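Local coordinates for protein Cbs-cp12 (Microcystis aeruginosa PCC 7806, PDB 5NMU) that probably takes part in redox regulation of cyanobacterial photosynthesis, as a hexamer-forming fusion of paired CBS domains with a disulfide-bearing CP12 domain, at residues A151-A155 and K156-S160; P161-A164 and A165-V169; K70-R73 and V74-M78; A27-L30 and M31-K35. All blocks are in the same frame, centred on the assembly; numbering follows the deposited sequence.

Interaction 1. Residues A151-A155 and K156-S160; sequences AICAA and KGETS
Lys-156 and Ile-152 meet at the last turn of the first helix of the CP12 helical hairpin, where helix 138-156 gives way to the loop leading into helix 161-178. Lys-156 N donates to Ile-152 O at 2.8 Å. From there the lysine chain runs back beside the isoleucine, both side chains pointing the same way. Lys-156 CB lies 3.5 Å from Ile-152 O and Lys-156 CG 3.8 Å from the same oxygen; Lys-156 CD then reaches Ile-152 CG2 at 4.2 Å. Beyond CD, CE packs against Asp-162 of the second helix, and the chain bends at its last torsion (chi4 90°) before NZ. Gly-157 leaves the helix with positive phi, and its N makes a weak bond to Cys-153 O. Glu-158 folds back at chi2 (-68°), setting its carboxylate beside the Cys-153 CB, with OE2 at 3.4 Å and OE1 at 3.5 Å. Cys-153 is disulfide-bonded to Cys-163, which ties the two helices together across the turn. A type I turn, Gly-157 to Ser-160, completes the reversal. At its end Gly-157 O accepts from both Ser-160 N and Ser-160 OG, the hydroxyl lying 2.8 Å from Gly-157 O while also capping Cys-163 N.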
loop_
_atom_site.group_PDB
_atom_site.type_symbol
_atom_site.label_atom_id
_atom_site.label_comp_id
_atom_site.label_asym_id
_atom_site.label_seq_id
_atom_site.Cartn_x
_atom_site.Cartn_y
_atom_site.Cartn_z
ATOM N N ALA A 151 5.168 -37.324 17.017
ATOM C CA ALA A 151 6.568 -37.077 17.408
ATOM C C ALA A 151 6.672 -37.047 18.943
ATOM O O ALA A 151 7.497 -37.757 19.534
ATOM C CB ALA A 151 7.098 -35.800 16.792
ATOM N N ILE A 152 5.780 -36.266 19.563
ATOM C CA ILE A 152 5.736 -36.103 21.019
ATOM C C ILE A 152 5.517 -37.451 21.720
ATOM O O ILE A 152 6.236 -37.781 22.678
ATOM C CB ILE A 152 4.673 -35.067 21.443
ATOM C CG1 ILE A 152 5.174 -33.650 21.154
ATOM C CG2 ILE A 152 4.367 -35.149 22.924
ATOM C CD1 ILE A 152 4.096 -32.592 20.956
ATOM N N CYS A 153 4.564 -38.219 21.218
ATOM C CA CYS A 153 4.220 -39.524 21.818
ATOM C C CYS A 153 5.363 -40.547 21.727
ATOM O O CYS A 153 5.614 -41.309 22.678
ATOM C CB CYS A 153 2.948 -40.065 21.171
ATOM S SG CYS A 153 1.450 -39.106 21.591
ATOM N N ALA A 154 6.042 -40.568 20.587
ATOM C CA ALA A 154 7.214 -41.421 20.394
ATOM C C ALA A 154 8.430 -40.986 21.245
ATOM O O ALA A 154 9.168 -41.844 21.770
ATOM C CB ALA A 154 7.599 -41.460 18.921
ATOM N N ALA A 155 8.629 -39.668 21.379
ATOM C CA ALA A 155 9.706 -39.153 22.236
ATOM C C ALA A 155 9.419 -39.401 23.716
ATOM O O ALA A 155 10.203 -40.047 24.389
ATOM C CB ALA A 155 9.977 -37.669 21.981
ATOM N N LYS A 156 8.288 -38.901 24.197
ATOM C CA LYS A 156 7.967 -38.923 25.623
ATOM C C LYS A 156 7.150 -40.114 26.138
ATOM O O LYS A 156 6.980 -40.212 27.337
ATOM C CB LYS A 156 7.244 -37.636 26.026
ATOM C CG LYS A 156 7.979 -36.345 25.683
ATOM C CD LYS A 156 7.122 -35.130 26.037
ATOM C CE LYS A 156 7.961 -33.894 26.366
ATOM N NZ LYS A 156 8.235 -33.089 25.163
ATOM N N GLY A 157 6.664 -41.013 25.279
ATOM C CA GLY A 157 5.857 -42.163 25.723
ATOM C C GLY A 157 4.371 -42.011 25.341
ATOM O O GLY A 157 3.753 -40.915 25.470
ATOM N N GLU A 158 3.792 -43.110 24.861
ATOM C CA GLU A 158 2.445 -43.112 24.363
ATOM C C GLU A 158 1.377 -42.921 25.457
ATOM O O GLU A 158 0.214 -42.697 25.120
ATOM C CB GLU A 158 2.163 -44.416 23.618
ATOM C CG GLU A 158 2.983 -44.625 22.361
ATOM C CD GLU A 158 2.608 -43.641 21.251
ATOM O OE1 GLU A 158 1.434 -43.214 21.155
ATOM O OE2 GLU A 158 3.504 -43.296 20.462
ATOM N N THR A 159 1.760 -43.001 26.733
ATOM C CA THR A 159 0.845 -42.845 27.855
ATOM C C THR A 159 1.208 -41.654 28.730
ATOM O O THR A 159 0.665 -41.504 29.809
ATOM C CB THR A 159 0.756 -44.131 28.726
ATOM O OG1 THR A 159 1.993 -44.336 29.387
ATOM C CG2 THR A 159 0.429 -45.351 27.885
ATOM N N SER A 160 2.066 -40.777 28.228
ATOM C CA SER A 160 2.409 -39.544 28.936
ATOM C C SER A 160 1.303 -38.477 28.801
ATOM O O SER A 160 0.562 -38.486 27.805
ATOM C CB SER A 160 3.739 -38.992 28.420
ATOM O OG SER A 160 3.633 -38.556 27.063
#

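Interaction 2. Residues P161-A164 and A165-V169; sequences PDCA and AAWDV
The disulfide-bearing first turns of the second CP12 helix, 161-178, place Cys-163 and Trp-167 one turn apart on the side that meets helix 138-156. The cysteine sulfur lies in the plane of the indole, at its edge: SG is 4.0 Å from Trp-167 CD1 and 5.0 Å from the centroid of the five-membered ring, a Cys sulfur-aromatic contact. With SG anti to the backbone N (chi1 172°), the Cys-163 sulfur is turned toward helix 138-156. Trp-167 has CG beside its own backbone N (chi1 -72°), and this brings CD1 back within 3.4 Å of Cys-163 O. That carbonyl also receives the Trp-167 N at 3.1 Å, so Trp-167 meets this oxygen with both its amide and its ring. The ring then packs on Arg-146, Ala-149 and Cys-153 of the preceding helix. Regular helical bonds run alongside, from Ala-165 N to Pro-161 O at 2.9 Å and from Ala-166 N to Asp-162 O at 3.0 Å. Asp-168 N binds Ala-164 O, and the Asp-168 carboxylate carbon CG sits 3.4 Å from the same oxygen. Asp-168 OD1 lies close to Glu-171 OE2, and the like charges would probably raise the proton affinity of one of them. A half-cystine facing a partner helix, with an aromatic residue flanking the sulfur, belongs here to the disulfide-linked helical hairpin of CP12.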
loop_
_atom_site.group_PDB
_atom_site.type_symbol
_atom_site.label_atom_id
_atom_site.label_comp_id
_atom_site.label_asym_id
_atom_site.label_seq_id
_atom_site.Cartn_x
_atom_site.Cartn_y
_atom_site.Cartn_z
ATOM N N PRO A 161 1.192 -37.552 29.798
ATOM C CA PRO A 161 0.228 -36.456 29.714
ATOM C C PRO A 161 0.433 -35.518 28.479
ATOM O O PRO A 161 -0.546 -35.112 27.856
ATOM C CB PRO A 161 0.418 -35.705 31.050
ATOM C CG PRO A 161 0.975 -36.713 31.974
ATOM C CD PRO A 161 1.800 -37.640 31.144
ATOM N N ASP A 162 1.680 -35.220 28.115
ATOM C CA ASP A 162 1.939 -34.393 26.930
ATOM C C ASP A 162 1.515 -35.126 25.675
ATOM O O ASP A 162 1.088 -34.488 24.736
ATOM C CB ASP A 162 3.426 -34.051 26.793
ATOM C CG ASP A 162 3.990 -33.300 27.991
ATOM O OD1 ASP A 162 3.233 -32.840 28.875
ATOM O OD2 ASP A 162 5.231 -33.197 28.061
ATOM N N CYS A 163 1.639 -36.468 25.640
ATOM C CA CYS A 163 1.127 -37.239 24.504
ATOM C C CYS A 163 -0.377 -37.031 24.384
ATOM O O CYS A 163 -0.888 -36.731 23.299
ATOM C CB CYS A 163 1.492 -38.726 24.609
ATOM S SG CYS A 163 0.735 -39.835 23.369
ATOM N N ALA A 164 -1.078 -37.132 25.503
ATOM C CA ALA A 164 -2.532 -37.019 25.525
ATOM C C ALA A 164 -2.973 -35.615 25.120
ATOM O O ALA A 164 -3.904 -35.453 24.317
ATOM C CB ALA A 164 -3.091 -37.412 26.886
ATOM N N ALA A 165 -2.269 -34.612 25.628
ATOM C CA ALA A 165 -2.546 -33.198 25.285
ATOM C C ALA A 165 -2.340 -32.953 23.794
ATOM O O ALA A 165 -3.176 -32.325 23.200
ATOM C CB ALA A 165 -1.703 -32.232 26.115
ATOM N N ALA A 166 -1.301 -33.527 23.180
ATOM C CA ALA A 166 -1.125 -33.341 21.749
ATOM C C ALA A 166 -2.190 -34.003 20.883
ATOM O O ALA A 166 -2.631 -33.412 19.899
ATOM C CB ALA A 166 0.269 -33.712 21.303
ATOM N N TRP A 167 -2.630 -35.220 21.224
ATOM C CA TRP A 167 -3.796 -35.759 20.528
ATOM C C TRP A 167 -5.087 -34.996 20.799
ATOM O O TRP A 167 -5.995 -34.993 19.943
ATOM C CB TRP A 167 -3.974 -37.240 20.794
ATOM C CG TRP A 167 -2.966 -38.020 20.097
ATOM C CD1 TRP A 167 -1.877 -38.605 20.631
ATOM C CD2 TRP A 167 -2.927 -38.266 18.707
ATOM N NE1 TRP A 167 -1.170 -39.261 19.659
ATOM C CE2 TRP A 167 -1.794 -39.051 18.455
ATOM C CE3 TRP A 167 -3.771 -37.923 17.631
ATOM C CZ2 TRP A 167 -1.477 -39.508 17.187
ATOM C CZ3 TRP A 167 -3.442 -38.377 16.346
ATOM C CH2 TRP A 167 -2.316 -39.155 16.143
ATOM N N ASP A 168 -5.210 -34.366 21.964
ATOM C CA ASP A 168 -6.383 -33.507 22.200
ATOM C C ASP A 168 -6.442 -32.274 21.259
ATOM O O ASP A 168 -7.517 -31.865 20.840
ATOM C CB ASP A 168 -6.525 -33.090 23.665
ATOM C CG ASP A 168 -7.117 -34.225 24.579
ATOM O OD1 ASP A 168 -7.896 -35.163 24.172
ATOM O OD2 ASP A 168 -6.782 -34.137 25.769
ATOM N N VAL A 169 -5.294 -31.722 20.895
ATOM C CA VAL A 169 -5.240 -30.676 19.820
ATOM C C VAL A 169 -5.832 -31.267 18.534
ATOM O O VAL A 169 -6.708 -30.658 17.933
ATOM C CB VAL A 169 -3.807 -30.153 19.573
ATOM C CG1 VAL A 169 -3.781 -29.083 18.454
ATOM C CG2 VAL A 169 -3.213 -29.593 20.867
#

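Interaction 3. Residues K70-R73 and V74-M78; sequences KTMR and VYEIM
Arg-73 and Glu-76 are joined by two bonds, one from an amide to a carboxylate and one between backbones: Arg-73 N donates to Glu-76 OE2 at 2.7 Å with an N-H...O angle of 167°, and Glu-76 N returns a bond of 3.1 Å to Arg-73 O. The amide meets OE2 on its anti side, somewhat out of the carboxylate plane, while the returning N-H stands above the plane of the Arg-73 carbonyl. The Arg-73 guanidinium turns away to another subunit, where it forms salt bridges with Glu-147 and Asp-148 of that neighbouring copy. On its way the aliphatic part passes the Tyr-75 ring, CB lying 3.3 Å and CG 3.6 Å from Tyr-75 CE2. Met-72 bends at chi3 (84°), which carries CE to 3.7 Å from Glu-76 OE1 and 3.9 Å from Ile-77 CG2. Ile-77 and Met-72 also pack outward, so this turn in the loop between helices 55-63 and 91-101 is seated on both helices 24-34 and 55-63. The carboxylate of Glu-76 thus serves as a backbone acceptor that pins the turn, leaving the arginine charge to be met by the CP12 helix of another subunit.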
loop_
_atom_site.group_PDB
_atom_site.type_symbol
_atom_site.label_atom_id
_atom_site.label_comp_id
_atom_site.label_asym_id
_atom_site.label_seq_id
_atom_site.Cartn_x
_atom_site.Cartn_y
_atom_site.Cartn_z
ATOM N N LYS A 70 -16.327 10.132 -22.798
ATOM C CA LYS A 70 -16.751 9.982 -24.199
ATOM C C LYS A 70 -15.559 9.821 -25.115
ATOM O O LYS A 70 -15.699 9.281 -26.195
ATOM C CB LYS A 70 -17.654 11.148 -24.624
ATOM C CG LYS A 70 -18.962 11.225 -23.812
ATOM C CD LYS A 70 -19.923 12.339 -24.282
ATOM C CE LYS A 70 -19.362 13.760 -24.024
ATOM N NZ LYS A 70 -18.897 14.065 -22.609
ATOM N N THR A 71 -14.379 10.242 -24.673
ATOM C CA THR A 71 -13.147 10.074 -25.444
ATOM C C THR A 71 -12.256 9.022 -24.858
ATOM O O THR A 71 -11.656 8.285 -25.622
ATOM C CB THR A 71 -12.310 11.367 -25.543
ATOM O OG1 THR A 71 -12.216 11.952 -24.248
ATOM C CG2 THR A 71 -12.937 12.353 -26.512
ATOM N N MET A 72 -12.153 8.915 -23.536
ATOM C CA MET A 72 -11.375 7.786 -22.915
ATOM C C MET A 72 -11.885 6.371 -23.295
ATOM O O MET A 72 -13.098 6.133 -23.404
ATOM C CB MET A 72 -11.372 7.909 -21.392
ATOM C CG MET A 72 -10.417 8.942 -20.825
ATOM S SD MET A 72 -10.053 8.600 -19.082
ATOM C CE MET A 72 -8.735 7.400 -19.099
ATOM N N ARG A 73 -10.957 5.419 -23.441
ATOM C CA ARG A 73 -11.310 4.051 -23.817
ATOM C C ARG A 73 -11.135 3.098 -22.638
ATOM O O ARG A 73 -10.395 3.379 -21.714
ATOM C CB ARG A 73 -10.439 3.586 -24.973
ATOM C CG ARG A 73 -10.565 4.443 -26.232
ATOM C CD ARG A 73 -11.902 4.275 -26.919
ATOM N NE ARG A 73 -11.981 5.082 -28.141
ATOM C CZ ARG A 73 -12.944 5.004 -29.053
ATOM N NH1 ARG A 73 -13.969 4.153 -28.934
ATOM N NH2 ARG A 73 -12.871 5.782 -30.111
ATOM N N VAL A 74 -11.834 1.971 -22.697
ATOM C CA VAL A 74 -11.823 0.970 -21.646
ATOM C C VAL A 74 -10.418 0.434 -21.432
ATOM O O VAL A 74 -9.985 0.289 -20.296
ATOM C CB VAL A 74 -12.809 -0.179 -21.936
ATOM C CG1 VAL A 74 -12.601 -1.374 -20.998
ATOM C CG2 VAL A 74 -14.228 0.335 -21.783
ATOM N N TYR A 75 -9.674 0.219 -22.515
ATOM C CA TYR A 75 -8.312 -0.271 -22.363
ATOM C C TYR A 75 -7.435 0.602 -21.480
ATOM O O TYR A 75 -6.492 0.068 -20.858
ATOM C CB TYR A 75 -7.644 -0.513 -23.710
ATOM C CG TYR A 75 -7.329 0.703 -24.548
ATOM C CD1 TYR A 75 -6.172 1.451 -24.316
ATOM C CD2 TYR A 75 -8.146 1.059 -25.637
ATOM C CE1 TYR A 75 -5.833 2.514 -25.124
ATOM C CE2 TYR A 75 -7.823 2.157 -26.445
ATOM C CZ TYR A 75 -6.684 2.864 -26.149
ATOM O OH TYR A 75 -6.343 3.884 -26.910
ATOM N N GLU A 76 -7.732 1.907 -21.408
ATOM C CA GLU A 76 -6.930 2.786 -20.573
ATOM C C GLU A 76 -7.199 2.591 -19.086
ATOM O O GLU A 76 -6.375 2.976 -18.304
ATOM C CB GLU A 76 -7.134 4.262 -20.925
ATOM C CG GLU A 76 -6.876 4.633 -22.389
ATOM C CD GLU A 76 -7.333 6.049 -22.676
ATOM O OE1 GLU A 76 -6.714 6.997 -22.153
ATOM O OE2 GLU A 76 -8.343 6.213 -23.366
ATOM N N ILE A 77 -8.344 2.025 -18.685
ATOM C CA ILE A 77 -8.669 1.867 -17.259
ATOM C C ILE A 77 -8.803 0.408 -16.761
ATOM O O ILE A 77 -8.713 0.164 -15.551
ATOM C CB ILE A 77 -9.903 2.704 -16.841
ATOM C CG1 ILE A 77 -11.138 2.345 -17.615
ATOM C CG2 ILE A 77 -9.618 4.192 -17.063
ATOM C CD1 ILE A 77 -12.415 2.898 -17.002
ATOM N N MET A 78 -8.999 -0.538 -17.685
ATOM C CA MET A 78 -9.248 -1.917 -17.333
ATOM C C MET A 78 -8.060 -2.577 -16.677
ATOM O O MET A 78 -6.931 -2.089 -16.784
ATOM C CB MET A 78 -9.611 -2.718 -18.574
ATOM C CG MET A 78 -8.456 -3.056 -19.502
ATOM S SD MET A 78 -9.084 -3.679 -21.060
ATOM C CE MET A 78 -7.547 -3.834 -21.996
#

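Interaction 4. Residues A27-L30 and M31-K35; sequences AVKL and MKEKK
Ala-27 O is approached by three atoms of Met-31: the amide N bonds to it at 2.9 Å, CG lies 3.1 Å away and SD 3.4 Å away. Having CG beside its own backbone N (chi1 -69°) lets the methionine chain run back over this carbonyl, and SD also comes to 4.4 Å from Ala-27 CB. One residue on, Lys-32 repeats the pattern: its N binds Val-28 O, and Lys-32 CG rests 3.2 Å from that oxygen; CD then crosses the valine, 4.0 Å from Val-28 CG1. Glu-33 N and Lys-34 N continue the helical bonding to Lys-29 O and Leu-30 O. The Lys-34 chain bends near its end, leaving NZ 3.5 Å from Leu-30 CD1, a contact between an ammonium group and a methyl and not a polar bond. Lys-35 has positive phi and is the C-prime residue of a Schellman motif that ends the helix, its N reaching Lys-32 O in a weak bond of 3.4 Å.

This is helix 24-34 of the beta-alpha-beta unit in the first CBS motif. Ala-27, Leu-30 and Met-31 touch Leu-39 of the following strand, and Val-28 and Met-31 touch Ile-58. Met-31 and Lys-32 also pack on Leu-124 of a further subunit, not the one that meets Arg-73. The chemistry is therefore divided: the backbone polar groups are paired along the helix, while the apolar side chains of Ala-27, Val-28, Leu-30 and Met-31 pack within the fold and on another chain.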
loop_
_atom_site.group_PDB
_atom_site.type_symbol
_atom_site.label_atom_id
_atom_site.label_comp_id
_atom_site.label_asym_id
_atom_site.label_seq_id
_atom_site.Cartn_x
_atom_site.Cartn_y
_atom_site.Cartn_z
ATOM N N ALA A 27 -19.248 1.952 -21.729
ATOM C CA ALA A 27 -19.233 1.058 -20.572
ATOM C C ALA A 27 -20.229 1.559 -19.546
ATOM O O ALA A 27 -20.967 0.757 -18.967
ATOM C CB ALA A 27 -17.845 0.959 -19.961
ATOM N N VAL A 28 -20.266 2.889 -19.339
ATOM C CA VAL A 28 -21.108 3.466 -18.312
ATOM C C VAL A 28 -22.571 3.260 -18.637
ATOM O O VAL A 28 -23.360 2.927 -17.755
ATOM C CB VAL A 28 -20.781 4.951 -18.072
ATOM C CG1 VAL A 28 -21.800 5.605 -17.173
ATOM C CG2 VAL A 28 -19.411 5.055 -17.412
ATOM N N LYS A 29 -22.928 3.461 -19.901
ATOM C CA LYS A 29 -24.293 3.316 -20.321
ATOM C C LYS A 29 -24.774 1.875 -20.140
ATOM O O LYS A 29 -25.886 1.624 -19.704
ATOM C CB LYS A 29 -24.419 3.728 -21.787
ATOM C CG LYS A 29 -25.731 3.289 -22.440
ATOM C CD LYS A 29 -26.129 4.182 -23.615
ATOM C CE LYS A 29 -25.009 4.250 -24.635
ATOM N NZ LYS A 29 -25.520 4.708 -25.955
ATOM N N LEU A 30 -23.930 0.942 -20.540
ATOM C CA LEU A 30 -24.204 -0.473 -20.347
ATOM C C LEU A 30 -24.388 -0.772 -18.851
ATOM O O LEU A 30 -25.356 -1.434 -18.452
ATOM C CB LEU A 30 -23.092 -1.315 -20.997
ATOM C CG LEU A 30 -23.343 -2.801 -21.216
ATOM C CD1 LEU A 30 -24.514 -3.088 -22.165
ATOM C CD2 LEU A 30 -22.068 -3.479 -21.759
ATOM N N MET A 31 -23.505 -0.216 -18.025
ATOM C CA MET A 31 -23.556 -0.498 -16.600
ATOM C C MET A 31 -24.792 0.061 -15.938
ATOM O O MET A 31 -25.358 -0.588 -15.079
ATOM C CB MET A 31 -22.284 -0.036 -15.911
ATOM C CG MET A 31 -21.084 -0.892 -16.310
ATOM S SD MET A 31 -19.527 -0.092 -16.006
ATOM C CE MET A 31 -19.008 -0.923 -14.506
ATOM N N LYS A 32 -25.195 1.272 -16.314
ATOM C CA LYS A 32 -26.427 1.848 -15.784
ATOM C C LYS A 32 -27.694 1.096 -16.220
ATOM O O LYS A 32 -28.596 0.857 -15.429
ATOM C CB LYS A 32 -26.592 3.277 -16.248
ATOM C CG LYS A 32 -25.527 4.181 -15.710
ATOM C CD LYS A 32 -25.700 5.562 -16.311
ATOM C CE LYS A 32 -27.023 6.174 -15.879
ATOM N NZ LYS A 32 -26.878 7.632 -15.935
ATOM N N GLU A 33 -27.766 0.780 -17.490
ATOM C CA GLU A 33 -28.886 0.055 -18.043
ATOM C C GLU A 33 -29.162 -1.280 -17.333
ATOM O O GLU A 33 -30.309 -1.636 -17.104
ATOM C CB GLU A 33 -28.561 -0.201 -19.507
ATOM C CG GLU A 33 -29.531 -1.033 -20.330
ATOM C CD GLU A 33 -28.936 -1.342 -21.698
ATOM O OE1 GLU A 33 -28.277 -0.410 -22.270
ATOM O OE2 GLU A 33 -29.110 -2.506 -22.170
ATOM N N LYS A 34 -28.117 -2.025 -16.982
ATOM C CA LYS A 34 -28.315 -3.278 -16.273
ATOM C C LYS A 34 -27.880 -3.274 -14.785
ATOM O O LYS A 34 -27.856 -4.310 -14.168
ATOM C CB LYS A 34 -27.619 -4.382 -17.064
ATOM C CG LYS A 34 -28.069 -4.485 -18.525
ATOM C CD LYS A 34 -27.703 -5.848 -19.116
ATOM C CE LYS A 34 -28.007 -5.967 -20.613
ATOM N NZ LYS A 34 -26.779 -5.702 -21.425
ATOM N N LYS A 35 -27.557 -2.127 -14.210
ATOM C CA LYS A 35 -27.092 -2.056 -12.804
ATOM C C LYS A 35 -25.905 -3.006 -12.527
ATOM O O LYS A 35 -25.916 -3.817 -11.621
ATOM C CB LYS A 35 -28.274 -2.253 -11.830
ATOM C CG LYS A 35 -29.420 -1.242 -12.011
ATOM C CD LYS A 35 -28.931 0.205 -12.064
ATOM C CE LYS A 35 -30.004 1.225 -12.389
ATOM N NZ LYS A 35 -30.757 1.528 -11.152
#

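Overall arrangement
Following the chain from the N terminus, interaction 4 lies on the helix of the first beta-alpha-beta unit and ends at its C terminus. Interaction 3 comes next, in the loop between helices 55-63 and 91-101, and folds back onto that helix: Val-74 CG2 packs 4.1 Å from Ala-27 CB. Interactions 1 and 2 follow in the CP12 hairpin, with centres about 59 to 65 Å from those of interactions 3 and 4. There a covalent bond joins interaction 1 to interaction 2 and closes the loop after helix 138-156. All four contacts are local and in series; none nest or cross. One pair builds the CBS end of the chain, the other the tip of the CP12 hairpin.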